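ApaG protein (Pseudomonas aeruginosa, PDB 3NRF) is of unknown function, a small all-beta protein of the DUF4354 family found as four copies in its crystal assembly. Local coordinates at residues Asp5-Phe10 with Ile43-Ser48; Gln29-Arg34 with Tyr94-Val99; Phe60-Val65 with Gly82-Ala87. One frame throughout, in Å; residues are numbered along the deposited sequence.

Interaction 1: Asp5-Phe10 with Ile43-Ser48; sequences DAVMVF and ISLKNS
The side chains of V7 and I43 slide past each other in opposite directions, V7 CG2 lying against I43 CD1 and CG2, and each side chain leaves its backbone toward the other segment. V7 does all its touching with one methyl, CG2. With CG1 anti to the backbone N (chi1 176°), CG2 stands anti to the carbonyl carbon, and there it meets two side chains of the 43-48 segment. It lies 4.1 Å from I43 CD1 at the tip of that side chain, and I43 CG2 comes equally close, so the methyl of V7 rests against both ends of the forked isoleucine. L45 adds a third methyl: its CD2, the part of the leucine that arrives at the 5-10 segment, lies 4.2 Å from V7 CG2.

I43 also reaches the backbone of the 5-10 segment. Its chi2 of 177° extends the side chain and carries CD1 to within 4.0 Å of A6 CA, with D5 O a little farther off. A6 turns its own CB away and offers the isoleucine its main chain. The touching groups are largely carbon and meet by van der Waals packing, with no polar bond between the segments, over a modest 162 Å² of buried surface. Beyond L45 the chain folds back in a type I turn from L45 to S48, where S48 N bonds to L45 O; just before it, S44 OG takes the backbone N-H of K46 in an ST turn.

Strand 7-21, to which V7 belongs, is hydrogen-bonded to strand 24-37 and, from M8 to F10, to a strand of the second subunit. Strand 43-44 pairs instead with strand 73-74, while V7 and L45 both also rest on L101 of strand 98-102.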
ATOM      1  N   ASP B   5     -11.021  32.511  -6.673  1.00 47.87           N
ATOM      2  CA  ASP B   5     -11.533  32.712  -8.041  1.00 63.10           C
ATOM      3  C   ASP B   5     -10.888  31.713  -9.033  1.00 53.66           C
ATOM      4  O   ASP B   5     -10.447  32.096 -10.130  1.00 56.28           O
ATOM      5  CB  ASP B   5     -11.278  34.163  -8.493  1.00 65.44           C
ATOM      6  CG  ASP B   5     -11.991  34.514  -9.801  1.00 70.25           C
ATOM      7  OD1 ASP B   5     -13.091  33.978 -10.069  1.00 70.18           O
ATOM      8  OD2 ASP B   5     -11.449  35.350 -10.559  1.00 72.67           O
ATOM      9  N   ALA B   6     -10.878  30.433  -8.649  1.00 47.50           N
ATOM     10  CA  ALA B   6     -10.243  29.388  -9.438  1.00 41.87           C
ATOM     11  C   ALA B   6     -10.811  27.994  -9.128  1.00 37.56           C
ATOM     12  O   ALA B   6     -11.636  27.780  -8.218  1.00 34.22           O
ATOM     13  CB  ALA B   6      -8.758  29.404  -9.187  1.00 34.23           C
ATOM     14  N   VAL B   7     -10.363  27.035  -9.913  1.00 27.52           N
ATOM     15  CA  VAL B   7     -10.790  25.657  -9.743  1.00 24.30           C
ATOM     16  C   VAL B   7      -9.921  24.965  -8.692  1.00 26.63           C
ATOM     17  O   VAL B   7      -8.678  25.017  -8.702  1.00 28.02           O
ATOM     18  CB  VAL B   7     -10.799  24.906 -11.101  1.00 23.56           C
ATOM     19  CG1 VAL B   7     -11.159  23.409 -10.935  1.00 21.07           C
ATOM     20  CG2 VAL B   7     -11.778  25.599 -12.077  1.00 29.88           C
HETATM   21  N   MSE B   8     -10.603  24.312  -7.767  1.00 22.89           N
HETATM   22  CA  MSE B   8      -9.956  23.543  -6.719  1.00 21.42           C
HETATM   23  C   MSE B   8      -9.869  22.107  -7.215  1.00 21.51           C
HETATM   24  O   MSE B   8     -10.831  21.543  -7.777  1.00 21.46           O
HETATM   25  CB  MSE B   8     -10.752  23.598  -5.454  1.00 23.12           C
HETATM   26  CG  MSE B   8     -11.078  24.972  -5.062  1.00 25.30           C
HETATM   27 SE   MSE B   8     -11.956  25.045  -3.335  0.75 29.67          SE
HETATM   28  CE  MSE B   8     -10.689  24.062  -2.294  1.00 26.74           C
ATOM     29  N   VAL B   9      -8.702  21.513  -7.038  1.00 15.88           N
ATOM     30  CA  VAL B   9      -8.440  20.174  -7.457  1.00 14.70           C
ATOM     31  C   VAL B   9      -8.146  19.281  -6.273  1.00 17.64           C
ATOM     32  O   VAL B   9      -7.119  19.427  -5.599  1.00 16.68           O
ATOM     33  CB  VAL B   9      -7.180  20.100  -8.401  1.00 15.75           C
ATOM     34  CG1 VAL B   9      -6.954  18.695  -8.902  1.00 13.02           C
ATOM     35  CG2 VAL B   9      -7.385  21.083  -9.578  1.00 18.13           C
ATOM     36  N   PHE B  10      -9.034  18.323  -6.046  1.00 17.42           N
ATOM     37  CA  PHE B  10      -8.896  17.375  -4.946  1.00 16.40           C
ATOM     38  C   PHE B  10      -8.534  16.059  -5.528  1.00 20.13           C
ATOM     39  O   PHE B  10      -9.172  15.608  -6.476  1.00 21.92           O
ATOM     40  CB  PHE B  10     -10.228  17.224  -4.181  1.00 18.27           C
ATOM     41  CG  PHE B  10     -10.717  18.478  -3.523  1.00 17.03           C
ATOM     42  CD1 PHE B  10     -11.421  19.434  -4.220  1.00 19.24           C
ATOM     43  CD2 PHE B  10     -10.484  18.680  -2.155  1.00 18.43           C
ATOM     44  CE1 PHE B  10     -11.879  20.574  -3.570  1.00 22.57           C
ATOM     45  CE2 PHE B  10     -10.930  19.793  -1.519  1.00 20.47           C
ATOM     46  CZ  PHE B  10     -11.622  20.752  -2.225  1.00 24.48           C
ATOM     47  N   ILE B  43     -15.830  29.013 -15.683  1.00 37.99           N
ATOM     48  CA  ILE B  43     -14.401  28.976 -16.005  1.00 32.02           C
ATOM     49  C   ILE B  43     -14.130  27.969 -17.116  1.00 34.90           C
ATOM     50  O   ILE B  43     -14.588  26.830 -17.043  1.00 28.22           O
ATOM     51  CB  ILE B  43     -13.566  28.622 -14.705  1.00 33.60           C
ATOM     52  CG1 ILE B  43     -13.721  29.730 -13.650  1.00 37.95           C
ATOM     53  CG2 ILE B  43     -12.076  28.424 -15.005  1.00 34.58           C
ATOM     54  CD1 ILE B  43     -13.007  29.458 -12.299  1.00 38.10           C
ATOM     55  N   SER B  44     -13.446  28.402 -18.182  1.00 31.62           N
ATOM     56  CA  SER B  44     -13.074  27.494 -19.262  1.00 34.64           C
ATOM     57  C   SER B  44     -11.891  26.645 -18.836  1.00 30.67           C
ATOM     58  O   SER B  44     -10.948  27.149 -18.229  1.00 32.21           O
ATOM     59  CB  SER B  44     -12.673  28.242 -20.543  1.00 26.82           C
ATOM     60  OG  SER B  44     -12.334  27.300 -21.555  1.00 33.13           O
ATOM     61  N   LEU B  45     -11.957  25.360 -19.167  1.00 29.17           N
ATOM     62  CA  LEU B  45     -10.851  24.426 -18.942  1.00 25.86           C
ATOM     63  C   LEU B  45     -10.326  23.937 -20.294  1.00 33.23           C
ATOM     64  O   LEU B  45      -9.540  22.989 -20.371  1.00 31.19           O
ATOM     65  CB  LEU B  45     -11.328  23.234 -18.108  1.00 33.49           C
ATOM     66  CG  LEU B  45     -11.798  23.515 -16.674  1.00 36.91           C
ATOM     67  CD1 LEU B  45     -12.333  22.246 -16.050  1.00 36.54           C
ATOM     68  CD2 LEU B  45     -10.693  24.106 -15.827  1.00 37.08           C
ATOM     69  N   LYS B  46     -10.736  24.615 -21.365  1.00 29.05           N
ATOM     70  CA  LYS B  46     -10.423  24.188 -22.727  1.00 34.96           C
ATOM     71  C   LYS B  46      -8.925  24.075 -22.947  1.00 31.62           C
ATOM     72  O   LYS B  46      -8.463  23.110 -23.522  1.00 33.10           O
ATOM     73  CB  LYS B  46     -11.026  25.161 -23.758  1.00 40.62           C
ATOM     74  CG  LYS B  46     -10.975  24.648 -25.210  1.00 44.88           C
ATOM     75  CD  LYS B  46     -11.539  25.667 -26.244  1.00 47.22           C
ATOM     76  CE  LYS B  46     -13.057  25.869 -26.107  1.00 49.59           C
ATOM     77  NZ  LYS B  46     -13.839  24.614 -26.380  1.00 50.16           N
ATOM     78  N   ASN B  47      -8.178  25.084 -22.510  1.00 33.51           N
ATOM     79  CA  ASN B  47      -6.726  25.074 -22.715  1.00 43.48           C
ATOM     80  C   ASN B  47      -5.934  24.548 -21.522  1.00 32.27           C
ATOM     81  O   ASN B  47      -4.747  24.815 -21.409  1.00 32.97           O
ATOM     82  CB  ASN B  47      -6.279  26.487 -23.096  1.00 43.55           C
ATOM     83  CG  ASN B  47      -6.933  26.955 -24.373  1.00 48.45           C
ATOM     84  OD1 ASN B  47      -7.123  26.170 -25.315  1.00 50.19           O
ATOM     85  ND2 ASN B  47      -7.292  28.232 -24.415  1.00 50.25           N
ATOM     86  N   SER B  48      -6.598  23.766 -20.671  1.00 24.94           N
ATOM     87  CA  SER B  48      -6.011  23.222 -19.445  1.00 19.57           C
ATOM     88  C   SER B  48      -5.978  21.679 -19.433  1.00 25.28           C
ATOM     89  O   SER B  48      -6.713  21.002 -20.154  1.00 24.37           O
ATOM     90  CB  SER B  48      -6.830  23.654 -18.235  1.00 28.57           C
ATOM     91  OG  SER B  48      -6.904  25.067 -18.118  1.00 33.02           O
TER

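Interaction 2: Gln29-Arg34 with Tyr94-Val99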
ATOM      1  N   GLN B  29       0.070   5.324 -12.013  1.00 13.20           N
ATOM      2  CA  GLN B  29      -0.488   5.700 -10.707  1.00 14.58           C
ATOM      3  C   GLN B  29      -1.853   6.340 -10.955  1.00 13.58           C
ATOM      4  O   GLN B  29      -1.956   7.371 -11.618  1.00 14.27           O
ATOM      5  CB  GLN B  29       0.407   6.698  -9.960  1.00 14.42           C
ATOM      6  CG  GLN B  29      -0.211   7.190  -8.647  1.00 14.93           C
ATOM      7  CD  GLN B  29      -0.366   6.091  -7.620  1.00 15.77           C
ATOM      8  OE1 GLN B  29       0.617   5.499  -7.168  1.00 19.03           O
ATOM      9  NE2 GLN B  29      -1.629   5.821  -7.250  1.00 15.63           N
ATOM     10  N   ALA B  30      -2.914   5.749 -10.395  1.00 15.21           N
ATOM     11  CA  ALA B  30      -4.244   6.268 -10.536  1.00 15.57           C
ATOM     12  C   ALA B  30      -4.583   7.183  -9.392  1.00 13.32           C
ATOM     13  O   ALA B  30      -4.042   7.030  -8.310  1.00 15.42           O
ATOM     14  CB  ALA B  30      -5.284   5.114 -10.589  1.00 16.10           C
ATOM     15  N   PHE B  31      -5.462   8.136  -9.682  1.00 14.30           N
ATOM     16  CA  PHE B  31      -6.029   9.015  -8.710  1.00 16.03           C
ATOM     17  C   PHE B  31      -7.516   9.177  -8.976  1.00 18.74           C
ATOM     18  O   PHE B  31      -7.957   9.187 -10.141  1.00 18.62           O
ATOM     19  CB  PHE B  31      -5.457  10.436  -8.810  1.00 17.28           C
ATOM     20  CG  PHE B  31      -3.990  10.553  -8.468  1.00 15.73           C
ATOM     21  CD1 PHE B  31      -3.023  10.224  -9.418  1.00 15.31           C
ATOM     22  CD2 PHE B  31      -3.589  11.038  -7.267  1.00 17.93           C
ATOM     23  CE1 PHE B  31      -1.687  10.376  -9.132  1.00 14.88           C
ATOM     24  CE2 PHE B  31      -2.223  11.163  -6.973  1.00 17.48           C
ATOM     25  CZ  PHE B  31      -1.303  10.837  -7.908  1.00 17.13           C
ATOM     26  N   LYS B  32      -8.286   9.365  -7.906  1.00 16.55           N
ATOM     27  CA  LYS B  32      -9.647   9.884  -8.072  1.00 17.61           C
ATOM     28  C   LYS B  32      -9.518  11.393  -7.864  1.00 16.94           C
ATOM     29  O   LYS B  32      -8.878  11.815  -6.887  1.00 18.50           O
ATOM     30  CB  LYS B  32     -10.568   9.287  -7.033  1.00 19.69           C
ATOM     31  CG  LYS B  32     -12.016   9.773  -7.127  1.00 30.57           C
ATOM     32  CD  LYS B  32     -12.784   9.104  -8.202  1.00 32.53           C
ATOM     33  CE  LYS B  32     -13.134   7.638  -7.815  1.00 37.88           C
ATOM     34  NZ  LYS B  32     -13.709   6.946  -9.006  1.00 33.80           N
ATOM     35  N   VAL B  33     -10.066  12.184  -8.790  1.00 15.56           N
ATOM     36  CA  VAL B  33      -9.943  13.615  -8.815  1.00 17.05           C
ATOM     37  C   VAL B  33     -11.330  14.269  -8.836  1.00 19.43           C
ATOM     38  O   VAL B  33     -12.209  13.830  -9.590  1.00 20.45           O
ATOM     39  CB  VAL B  33      -9.164  14.074 -10.094  1.00 17.29           C
ATOM     40  CG1 VAL B  33      -9.026  15.578 -10.141  1.00 19.23           C
ATOM     41  CG2 VAL B  33      -7.790  13.394 -10.165  1.00 16.40           C
ATOM     42  N   ARG B  34     -11.489  15.351  -8.086  1.00 19.19           N
ATOM     43  CA  ARG B  34     -12.716  16.158  -8.113  1.00 16.95           C
ATOM     44  C   ARG B  34     -12.316  17.590  -8.421  1.00 18.30           C
ATOM     45  O   ARG B  34     -11.439  18.142  -7.761  1.00 21.44           O
ATOM     46  CB  ARG B  34     -13.471  16.132  -6.784  1.00 22.51           C
ATOM     47  CG  ARG B  34     -14.770  16.963  -6.856  1.00 20.20           C
ATOM     48  CD  ARG B  34     -15.603  16.886  -5.594  1.00 27.44           C
ATOM     49  NE  ARG B  34     -15.943  15.506  -5.256  1.00 27.55           N
ATOM     50  CZ  ARG B  34     -16.662  15.165  -4.178  1.00 29.99           C
ATOM     51  NH1 ARG B  34     -17.057  16.103  -3.334  1.00 34.80           N
ATOM     52  NH2 ARG B  34     -16.938  13.891  -3.925  1.00 28.73           N
ATOM     53  N   TYR B  94       5.225   7.006  -8.808  1.00 17.68           N
ATOM     54  CA  TYR B  94       4.766   6.618  -7.478  1.00 21.28           C
ATOM     55  C   TYR B  94       5.028   7.655  -6.447  1.00 28.46           C
ATOM     56  O   TYR B  94       4.363   7.636  -5.358  1.00 27.56           O
ATOM     57  CB  TYR B  94       5.388   5.274  -7.110  1.00 19.61           C
ATOM     58  CG  TYR B  94       4.918   4.207  -8.065  1.00 19.24           C
ATOM     59  CD1 TYR B  94       3.618   4.188  -8.583  1.00 20.62           C
ATOM     60  CD2 TYR B  94       5.747   3.158  -8.437  1.00 19.65           C
ATOM     61  CE1 TYR B  94       3.207   3.260  -9.456  1.00 21.25           C
ATOM     62  CE2 TYR B  94       5.296   2.153  -9.294  1.00 23.20           C
ATOM     63  CZ  TYR B  94       4.014   2.207  -9.817  1.00 21.27           C
ATOM     64  OH  TYR B  94       3.635   1.165 -10.670  1.00 28.12           O
ATOM     65  N   GLY B  95       5.973   8.541  -6.761  1.00 22.60           N
ATOM     66  CA  GLY B  95       6.291   9.703  -5.943  1.00 24.33           C
ATOM     67  C   GLY B  95       5.435  10.934  -6.265  1.00 20.51           C
ATOM     68  O   GLY B  95       5.697  11.994  -5.688  1.00 23.45           O
ATOM     69  N   ALA B  96       4.485  10.814  -7.202  1.00 21.25           N
ATOM     70  CA  ALA B  96       3.551  11.928  -7.531  1.00 17.69           C
ATOM     71  C   ALA B  96       2.704  12.154  -6.262  1.00 19.53           C
ATOM     72  O   ALA B  96       2.088  11.221  -5.739  1.00 29.43           O
ATOM     73  CB  ALA B  96       2.684  11.600  -8.681  1.00 17.93           C
ATOM     74  N   SER B  97       2.672  13.377  -5.796  1.00 16.80           N
ATOM     75  CA  SER B  97       2.020  13.699  -4.538  1.00 19.73           C
ATOM     76  C   SER B  97       1.129  14.929  -4.659  1.00 16.40           C
ATOM     77  O   SER B  97       0.658  15.482  -3.682  1.00 16.89           O
ATOM     78  CB  SER B  97       3.070  13.910  -3.462  1.00 18.91           C
ATOM     79  OG  SER B  97       3.968  14.978  -3.753  1.00 16.44           O
ATOM     80  N   LEU B  98       0.899  15.354  -5.886  1.00 14.57           N
ATOM     81  CA  LEU B  98       0.082  16.535  -6.181  1.00 15.32           C
ATOM     82  C   LEU B  98      -0.538  16.370  -7.546  1.00 16.02           C
ATOM     83  O   LEU B  98       0.153  15.927  -8.470  1.00 16.52           O
ATOM     84  CB  LEU B  98       0.943  17.795  -6.151  1.00 16.73           C
ATOM     85  CG  LEU B  98       0.217  19.112  -6.337  1.00 18.53           C
ATOM     86  CD1 LEU B  98      -0.807  19.354  -5.214  1.00 18.82           C
ATOM     87  CD2 LEU B  98       1.266  20.219  -6.392  1.00 21.31           C
ATOM     88  N   VAL B  99      -1.827  16.654  -7.659  1.00 15.29           N
ATOM     89  CA  VAL B  99      -2.535  16.771  -8.927  1.00 13.22           C
ATOM     90  C   VAL B  99      -2.968  18.239  -9.014  1.00 15.44           C
ATOM     91  O   VAL B  99      -3.586  18.829  -8.103  1.00 14.63           O
ATOM     92  CB  VAL B  99      -3.719  15.809  -9.084  1.00 13.60           C
ATOM     93  CG1 VAL B  99      -4.356  15.990 -10.423  1.00 16.22           C
ATOM     94  CG2 VAL B  99      -3.198  14.375  -8.931  1.00 18.49           C
TER
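The backbones of Q29-R34 and Y94-V99 do not pair: they draw nearest at the Q29 end, where the CA atoms of Q29 and Y94 are 6.2 Å apart, and stand 8.1 Å apart between V33 CA and V99 CA, leaving side chains to fill the interval.

F31 is central. One face of its ring receives the methyl CG2 of V99, which sits over the centre, 3.8 Å from the centroid and only 12° off the ring normal, a well-formed CH-pi contact. Chi1 of V99 (-179°) puts CG1 anti to the backbone N, leaving CG2 for the phenyl face and CG1 for V33, whose CG2 it meets at 4.3 Å. One valine thus serves two neighbours on the same side of strand 24-37. The far end of the F31 ring meets A96: CZ lies 4.1 Å from A96 CB, and A96 O approaches the ring edge near its plane.

At the other end Q29 and Y94 cross obliquely, amide and ring planes 79° apart, with Q29 OE1 3.6 Å from Y94 CD1. The glutamine chain bends at chi2, and its NE2 bonds to A30 O almost straight, meeting a lone pair in the carbonyl plane. A second bond from NE2 goes to G14 O, and K16 NZ binds OE1, so this buried amide is held at both ends; Y94 OH in turn bonds to G17 O.

S97 and L98 both face Q53 in a classic beta bulge. Strands 24-37 and 98-102 are not neighbours in the sheet, yet alternate residues F31 and V33 of the former pack against A96 and V99 across the interior, consistent with a strongly curved or sandwich-like all-beta fold whose core this contact helps to fill.

Interaction 3: Phe60-Val65 with Gly82-Ala87; sequences FRLDTV and GDAIFA
Backbone hydrogen bonds join F60-V65 and G82-A87 as antiparallel neighbours, their axes approaching to 4.4 Å at an angle of 136°. I85 N bonds nearly straight (171°) to T64 O at 2.9 Å. I85 O accepts from D63 N at 2.7 Å and weakly from T64 N, the mark of a classic beta bulge. A87 N bonds to R61 O, which F86 CA also approaches through its hydrogen. A water joins R61 N to A87 O.

Apolar contacts gather on the face of L62, V65, A84 and F86. L62 CD1 stands over the F86 ring toward its rim, 4.0 Å from the centroid, in a CH-pi contact, and also touches A84 CB; V65 CG2 meets the same A84 CB.

In the salt bridge, D63 OD1 accepts from R61 NH1 at 2.9 Å with its anti lone pair, near the guanidinium plane. A87 CB sits over one guanidinium face, 3.6 Å from R61 NH2. F26 adds a cation-pi contact to R61. T64 OG1 packs beside I85.

The chemistry implies a two-faced pairing: carbon-rich on the L62 side, mixed on the R61 side, where bulge residue D63 carries the carboxylate that meets R61 within one strand.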
ATOM      1  N   PHE B  60       4.276  14.310 -14.579  1.00 13.97           N
ATOM      2  CA  PHE B  60       3.949  13.015 -15.150  1.00 14.34           C
ATOM      3  C   PHE B  60       2.782  13.146 -16.104  1.00 14.67           C
ATOM      4  O   PHE B  60       1.751  13.788 -15.783  1.00 19.55           O
ATOM      5  CB  PHE B  60       3.683  11.995 -14.034  1.00 16.63           C
ATOM      6  CG  PHE B  60       4.809  11.909 -13.070  1.00 15.13           C
ATOM      7  CD1 PHE B  60       5.987  11.218 -13.395  1.00 14.85           C
ATOM      8  CD2 PHE B  60       4.753  12.553 -11.848  1.00 17.01           C
ATOM      9  CE1 PHE B  60       7.070  11.227 -12.565  1.00 17.76           C
ATOM     10  CE2 PHE B  60       5.873  12.534 -10.996  1.00 15.63           C
ATOM     11  CZ  PHE B  60       7.005  11.834 -11.365  1.00 17.05           C
ATOM     12  N   ARG B  61       2.953  12.467 -17.241  1.00 19.07           N
ATOM     13  CA  ARG B  61       1.937  12.511 -18.276  1.00 23.25           C
ATOM     14  C   ARG B  61       0.678  11.725 -17.900  1.00 19.03           C
ATOM     15  O   ARG B  61       0.729  10.693 -17.188  1.00 18.27           O
ATOM     16  CB  ARG B  61       2.457  12.047 -19.641  1.00 27.80           C
ATOM     17  CG  ARG B  61       2.715  10.591 -19.739  1.00 25.00           C
ATOM     18  CD  ARG B  61       3.105  10.101 -21.180  1.00 26.01           C
ATOM     19  NE  ARG B  61       3.272   8.660 -21.058  1.00 19.97           N
ATOM     20  CZ  ARG B  61       2.305   7.763 -21.221  1.00 21.22           C
ATOM     21  NH1 ARG B  61       1.093   8.123 -21.633  1.00 22.14           N
ATOM     22  NH2 ARG B  61       2.563   6.481 -20.998  1.00 26.60           N
ATOM     23  N   LEU B  62      -0.425  12.258 -18.378  1.00 18.93           N
ATOM     24  CA  LEU B  62      -1.747  11.714 -18.184  1.00 17.65           C
ATOM     25  C   LEU B  62      -1.933  10.664 -19.257  1.00 21.57           C
ATOM     26  O   LEU B  62      -1.957  10.991 -20.445  1.00 21.07           O
ATOM     27  CB  LEU B  62      -2.809  12.818 -18.288  1.00 22.73           C
ATOM     28  CG  LEU B  62      -4.265  12.450 -18.146  1.00 25.38           C
ATOM     29  CD1 LEU B  62      -4.496  11.833 -16.749  1.00 20.89           C
ATOM     30  CD2 LEU B  62      -5.235  13.607 -18.374  1.00 26.81           C
ATOM     31  N   ASP B  63      -2.033   9.399 -18.838  1.00 17.94           N
ATOM     32  CA  ASP B  63      -2.217   8.288 -19.761  1.00 15.92           C
ATOM     33  C   ASP B  63      -3.670   8.092 -20.186  1.00 17.92           C
ATOM     34  O   ASP B  63      -3.949   7.948 -21.403  1.00 18.70           O
ATOM     35  CB  ASP B  63      -1.631   7.006 -19.167  1.00 16.25           C
ATOM     36  CG  ASP B  63      -1.569   5.879 -20.203  1.00 18.76           C
ATOM     37  OD1 ASP B  63      -0.817   6.005 -21.194  1.00 21.83           O
ATOM     38  OD2 ASP B  63      -2.242   4.859 -20.014  1.00 23.86           O
ATOM     39  N   THR B  64      -4.613   8.062 -19.226  1.00 16.30           N
ATOM     40  CA  THR B  64      -6.042   7.972 -19.527  1.00 16.52           C
ATOM     41  C   THR B  64      -6.798   8.795 -18.476  1.00 16.32           C
ATOM     42  O   THR B  64      -6.270   9.045 -17.359  1.00 15.28           O
ATOM     43  CB  THR B  64      -6.596   6.531 -19.546  1.00 23.12           C
ATOM     44  OG1 THR B  64      -6.350   5.922 -18.292  1.00 22.15           O
ATOM     45  CG2 THR B  64      -5.929   5.678 -20.664  1.00 21.59           C
ATOM     46  N   VAL B  65      -8.014   9.185 -18.829  1.00 19.02           N
ATOM     47  CA  VAL B  65      -8.838   9.976 -17.939  1.00 21.93           C
ATOM     48  C   VAL B  65     -10.326   9.757 -18.231  1.00 23.08           C
ATOM     49  O   VAL B  65     -10.749   9.584 -19.401  1.00 23.68           O
ATOM     50  CB  VAL B  65      -8.471  11.494 -18.083  1.00 25.77           C
ATOM     51  CG1 VAL B  65      -8.908  12.027 -19.456  1.00 26.69           C
ATOM     52  CG2 VAL B  65      -9.088  12.316 -16.974  1.00 21.33           C
ATOM     53  N   GLY B  82     -13.891  12.127 -11.328  1.00 17.09           N
ATOM     54  CA  GLY B  82     -13.574  10.896 -12.049  1.00 19.15           C
ATOM     55  C   GLY B  82     -12.160  10.431 -11.761  1.00 20.08           C
ATOM     56  O   GLY B  82     -11.450  11.021 -10.962  1.00 18.38           O
ATOM     57  N   ASP B  83     -11.747   9.370 -12.418  1.00 18.88           N
ATOM     58  CA  ASP B  83     -10.384   8.843 -12.296  1.00 18.66           C
ATOM     59  C   ASP B  83      -9.455   9.355 -13.372  1.00 17.61           C
ATOM     60  O   ASP B  83      -9.878   9.667 -14.487  1.00 17.90           O
ATOM     61  CB  ASP B  83     -10.416   7.336 -12.349  1.00 20.63           C
ATOM     62  CG  ASP B  83     -11.258   6.773 -11.211  1.00 22.57           C
ATOM     63  OD1 ASP B  83     -10.899   7.022 -10.045  1.00 25.65           O
ATOM     64  OD2 ASP B  83     -12.288   6.128 -11.479  1.00 31.49           O
ATOM     65  N   ALA B  84      -8.187   9.475 -13.003  1.00 17.48           N
ATOM     66  CA  ALA B  84      -7.138   9.946 -13.903  1.00 18.67           C
ATOM     67  C   ALA B  84      -5.920   9.085 -13.642  1.00 16.01           C
ATOM     68  O   ALA B  84      -5.593   8.802 -12.460  1.00 16.92           O
ATOM     69  CB  ALA B  84      -6.821  11.413 -13.627  1.00 19.23           C
ATOM     70  N   ILE B  85      -5.261   8.605 -14.686  1.00 14.77           N
ATOM     71  CA  ILE B  85      -4.105   7.732 -14.501  1.00 12.36           C
ATOM     72  C   ILE B  85      -2.873   8.345 -15.157  1.00 13.64           C
ATOM     73  O   ILE B  85      -2.920   8.663 -16.359  1.00 14.38           O
ATOM     74  CB  ILE B  85      -4.336   6.298 -15.086  1.00 15.50           C
ATOM     75  CG1 ILE B  85      -5.531   5.631 -14.440  1.00 20.37           C
ATOM     76  CG2 ILE B  85      -3.137   5.446 -14.857  1.00 15.29           C
ATOM     77  CD1 ILE B  85      -5.809   4.212 -15.010  1.00 21.68           C
ATOM     78  N   PHE B  86      -1.812   8.507 -14.386  1.00 13.38           N
ATOM     79  CA  PHE B  86      -0.561   9.085 -14.815  1.00 11.88           C
ATOM     80  C   PHE B  86       0.509   8.039 -14.933  1.00 14.62           C
ATOM     81  O   PHE B  86       0.431   6.973 -14.302  1.00 14.94           O
ATOM     82  CB  PHE B  86      -0.117  10.237 -13.889  1.00 12.37           C
ATOM     83  CG  PHE B  86      -1.151  11.338 -13.744  1.00 15.26           C
ATOM     84  CD1 PHE B  86      -2.156  11.228 -12.794  1.00 15.57           C
ATOM     85  CD2 PHE B  86      -1.157  12.464 -14.591  1.00 16.94           C
ATOM     86  CE1 PHE B  86      -3.120  12.198 -12.650  1.00 16.51           C
ATOM     87  CE2 PHE B  86      -2.141  13.440 -14.441  1.00 17.05           C
ATOM     88  CZ  PHE B  86      -3.111  13.304 -13.459  1.00 16.53           C
ATOM     89  N   ALA B  87       1.561   8.361 -15.670  1.00 15.81           N
ATOM     90  CA  ALA B  87       2.617   7.380 -15.983  1.00 14.42           C
ATOM     91  C   ALA B  87       4.032   7.928 -15.965  1.00 15.12           C
ATOM     92  O   ALA B  87       4.280   9.127 -16.127  1.00 15.67           O
ATOM     93  CB  ALA B  87       2.353   6.796 -17.406  1.00 14.79           C
TER
HETATM   94  O   HOH W   1       5.621  10.872 -17.607  1.00 23.84           O

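How the interactions relate
Interactions 2 and 3 are close, their centres 8 Å apart, and adjoin where strands 24-37 and 79-88 are neighbours in the sheet: V33 N lies 2.8 Å from G82 O and Q29 N 2.8 Å from F86 O, probable hydrogen bonds, while the rings of F31 and F86 touch. Interaction 1 lies about 17 Å from each, centre to centre, yet meets interaction 2 where F10 O comes 2.8 Å from R34 N, and V9 packs on V33 and V99. It does not touch interaction 3. Interactions 1 and 2 also reach the second subunit. No active site is known; a diol, probably from the crystallisation liquor, lies about 3 Å from the T64 side chain in interaction 3.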